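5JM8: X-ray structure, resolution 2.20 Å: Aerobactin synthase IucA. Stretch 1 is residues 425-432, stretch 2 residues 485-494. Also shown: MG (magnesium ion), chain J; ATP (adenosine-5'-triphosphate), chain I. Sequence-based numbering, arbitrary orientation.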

# COMPACT_ATOMS: atom_id res chain seq x y z
N LEU A 425 10.03 34.72 -3.91
CA LEU A 425 11.36 34.63 -3.33
C LEU A 425 11.63 33.21 -2.85
O LEU A 425 11.33 32.86 -1.71
N ALA A 426 12.20 32.41 -3.74
CA ALA A 426 12.34 30.98 -3.49
C ALA A 426 13.62 30.64 -2.72
O ALA A 426 14.70 30.56 -3.30
N HIS A 427 13.48 30.43 -1.42
CA HIS A 427 14.56 29.86 -0.62
C HIS A 427 14.92 28.49 -1.14
O HIS A 427 14.25 27.93 -2.00
N GLN A 428 15.98 27.94 -0.58
CA GLN A 428 16.27 26.53 -0.71
C GLN A 428 15.26 25.71 0.09
O GLN A 428 15.16 24.49 -0.06
N GLN A 429 14.53 26.40 0.96
CA GLN A 429 13.52 25.78 1.81
C GLN A 429 12.10 26.01 1.27
O GLN A 429 11.17 25.32 1.68
N ASN A 430 11.95 26.97 0.36
CA ASN A 430 10.66 27.22 -0.29
C ASN A 430 10.54 26.45 -1.59
O ASN A 430 9.47 26.44 -2.21
N ILE A 431 11.63 25.82 -2.01
CA ILE A 431 11.65 25.05 -3.25
C ILE A 431 11.46 23.56 -2.99
O ILE A 431 12.32 22.90 -2.40
N LEU A 432 10.32 23.03 -3.44
CA LEU A 432 10.09 21.59 -3.45
C LEU A 432 10.36 21.06 -4.85
O LEU A 432 9.70 21.45 -5.82
N TYR A 485 18.24 34.86 -3.06
CA TYR A 485 17.47 33.67 -2.70
C TYR A 485 17.57 32.57 -3.74
O TYR A 485 17.71 31.40 -3.40
N LEU A 486 17.50 32.94 -5.02
CA LEU A 486 17.26 31.96 -6.08
C LEU A 486 18.53 31.41 -6.73
O LEU A 486 18.48 30.37 -7.38
N LEU A 487 19.66 32.10 -6.56
CA LEU A 487 20.93 31.63 -7.12
C LEU A 487 21.96 31.34 -6.04
O LEU A 487 22.60 30.29 -6.05
N VAL A 488 22.13 32.28 -5.11
CA VAL A 488 23.09 32.10 -4.03
C VAL A 488 22.56 31.09 -3.03
O VAL A 488 23.17 30.05 -2.80
N ASN A 489 21.41 31.40 -2.43
CA ASN A 489 20.81 30.53 -1.42
C ASN A 489 19.87 29.50 -2.05
O ASN A 489 18.73 29.33 -1.61
N SER A 490 20.35 28.82 -3.09
CA SER A 490 19.55 27.81 -3.78
C SER A 490 20.37 27.06 -4.81
O SER A 490 20.80 25.93 -4.59
N THR A 491 20.58 27.70 -5.95
CA THR A 491 21.23 27.07 -7.09
C THR A 491 22.67 26.70 -6.78
O THR A 491 23.13 25.61 -7.12
N PHE A 492 23.40 27.60 -6.13
CA PHE A 492 24.81 27.36 -5.86
C PHE A 492 24.99 26.29 -4.78
O PHE A 492 26.07 25.70 -4.67
N ALA A 493 23.95 26.04 -3.99
CA ALA A 493 24.00 24.95 -3.02
C ALA A 493 23.94 23.62 -3.75
O ALA A 493 24.53 22.63 -3.32
N VAL A 494 23.23 23.60 -4.87
CA VAL A 494 23.15 22.42 -5.72
C VAL A 494 24.51 22.15 -6.36
O VAL A 494 25.03 21.04 -6.29

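No clear hydrogen bond joins these two stretches of the synthase, although polar atoms crowd their boundary; they illustrate how a shared ligand can link segments that otherwise meet by packing. The kinked helix, with its wider pi-type turn, faces a loop and the start of a strand, and several loop side chains also approach the nucleotide or its magnesium. Tyr-485 (chi1 m) points toward the loop and is the residue most covered by the other stretch. Its edge meets the face of His-427 (m), with ring centroids 4.6 Å apart and planes at 83°. The CA-to-CB bond of His-427 points away, yet its ring end returns, and ATP O2A lies over the opposite face, 3.0 Å from His-427 CE1. Leu-425 (m, t) lies over one face of the tyrosine ring. Deeper in, Leu-486 (t, p) brings CD1 to 4.1 Å from Ala-426 CB, while Ile-431 (m, t) sets CD1 3.3 Å from Ser-490 OG. Gln-428, extended at t, t, reaches along the helix until its OE1 lies 3.3 Å from Ala-493 CB.

ATP completes the junction. Asn-489 (t) reads the adenine by two hydrogen bonds, ND2 to ATP N1 (3.0 Å) and ATP N6 to its OD1 (3.3 Å). At the phosphates, Gln-429 OE1 lies 2.3 Å and Asn-430 OD1 2.0 Å from MG, which ATP O3A also binds, at an O3A to MG distance of 2.5 Å.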

# COMPACT_ATOMS: atom_id res chain seq x y z
CB LEU A 425 11.51 35.62 -2.17
CG LEU A 425 11.30 37.09 -2.55
CD1 LEU A 425 11.26 37.96 -1.31
CD2 LEU A 425 12.38 37.56 -3.51
CB ALA A 426 12.32 30.24 -4.80
CB HIS A 427 14.17 29.72 0.86
CG HIS A 427 14.00 31.02 1.58
ND1 HIS A 427 12.77 31.62 1.75
CD2 HIS A 427 14.89 31.82 2.20
CE1 HIS A 427 12.91 32.74 2.44
NE2 HIS A 427 14.19 32.88 2.73
CB GLN A 428 17.68 26.25 -0.22
CG GLN A 428 18.30 25.02 -0.78
CD GLN A 428 19.70 24.80 -0.26
OE1 GLN A 428 20.25 23.72 -0.42
NE2 GLN A 428 20.29 25.82 0.35
CB GLN A 429 13.65 26.32 3.24
CG GLN A 429 12.75 25.63 4.26
CD GLN A 429 11.47 26.40 4.57
OE1 GLN A 429 11.29 27.53 4.14
NE2 GLN A 429 10.59 25.76 5.33
CB ASN A 430 10.47 28.71 -0.55
CG ASN A 430 10.30 29.51 0.72
OD1 ASN A 430 10.07 28.95 1.79
ND2 ASN A 430 10.41 30.82 0.60
CB ILE A 431 12.98 25.25 -3.99
CG1 ILE A 431 13.06 26.68 -4.54
CG2 ILE A 431 13.11 24.26 -5.15
CD1 ILE A 431 14.46 27.10 -4.96
CB LEU A 432 8.67 21.26 -3.00
CG LEU A 432 8.24 21.86 -1.66
CD1 LEU A 432 6.76 21.59 -1.38
CD2 LEU A 432 9.10 21.31 -0.53
CB TYR A 485 16.00 34.04 -2.48
CG TYR A 485 15.76 34.89 -1.25
CD1 TYR A 485 15.70 34.31 0.01
CD2 TYR A 485 15.57 36.26 -1.35
CE1 TYR A 485 15.48 35.08 1.14
CE2 TYR A 485 15.34 37.03 -0.23
CZ TYR A 485 15.30 36.44 1.01
OH TYR A 485 15.07 37.20 2.13
CB LEU A 486 16.36 32.58 -7.15
CG LEU A 486 15.87 31.66 -8.27
CD1 LEU A 486 15.23 30.38 -7.72
CD2 LEU A 486 14.88 32.39 -9.16
CB LEU A 487 21.49 32.64 -8.11
CG LEU A 487 20.75 32.71 -9.45
CD1 LEU A 487 21.10 33.99 -10.17
CD2 LEU A 487 21.08 31.50 -10.31
CB VAL A 488 23.40 33.43 -3.30
CG1 VAL A 488 24.37 33.20 -2.14
CG2 VAL A 488 23.97 34.45 -4.27
CB ASN A 489 20.07 31.36 -0.37
CG ASN A 489 19.67 30.55 0.84
OD1 ASN A 489 20.23 29.49 1.10
ND2 ASN A 489 18.70 31.04 1.60
CB SER A 490 18.35 28.46 -4.46
OG SER A 490 17.19 28.39 -3.64
CB THR A 491 21.18 27.98 -8.32
OG1 THR A 491 19.83 28.40 -8.55
CG2 THR A 491 21.71 27.26 -9.55
CB PHE A 492 25.51 28.66 -5.45
CG PHE A 492 25.60 29.69 -6.55
CD1 PHE A 492 25.39 29.33 -7.88
CD2 PHE A 492 25.91 31.01 -6.27
CE1 PHE A 492 25.47 30.28 -8.89
CE2 PHE A 492 26.00 31.95 -7.28
CZ PHE A 492 25.78 31.59 -8.58
CB ALA A 493 22.86 25.06 -2.03
CB VAL A 494 22.07 22.58 -6.81
CG1 VAL A 494 22.12 21.44 -7.81
CG2 VAL A 494 20.69 22.67 -6.18
MG MG J . 9.87 29.28 3.74
PG ATP I . 7.10 27.93 5.72
O1G ATP I . 6.42 26.83 6.51
O2G ATP I . 7.85 27.42 4.52
O3G ATP I . 6.20 29.11 5.42
PB ATP I . 8.67 29.99 7.04
O1B ATP I . 9.11 30.04 8.48
O2B ATP I . 7.59 30.94 6.56
O3B ATP I . 8.28 28.46 6.69
PA ATP I . 11.07 31.32 6.24
O1A ATP I . 10.44 32.51 6.91
O2A ATP I . 11.72 31.48 4.88
O3A ATP I . 9.97 30.16 6.10
O5' ATP I . 12.16 30.65 7.21
C5' ATP I . 12.85 29.49 6.74
C4' ATP I . 13.23 28.55 7.88
O4' ATP I . 13.96 27.46 7.33
C3' ATP I . 14.11 29.21 8.93
O3' ATP I . 13.57 28.96 10.23
C2' ATP I . 15.48 28.57 8.77
O2' ATP I . 16.07 28.26 10.03
C1' ATP I . 15.22 27.30 7.97
N9 ATP I . 16.27 27.07 6.95
C8 ATP I . 17.04 25.97 6.91
N7 ATP I . 17.91 26.04 5.86
C5 ATP I . 17.68 27.20 5.23
C6 ATP I . 18.24 27.88 4.04
N6 ATP I . 19.24 27.30 3.35
N1 ATP I . 17.73 29.09 3.71
C2 ATP I . 16.73 29.66 4.41
N3 ATP I . 16.18 29.09 5.49
C4 ATP I . 16.60 27.88 5.95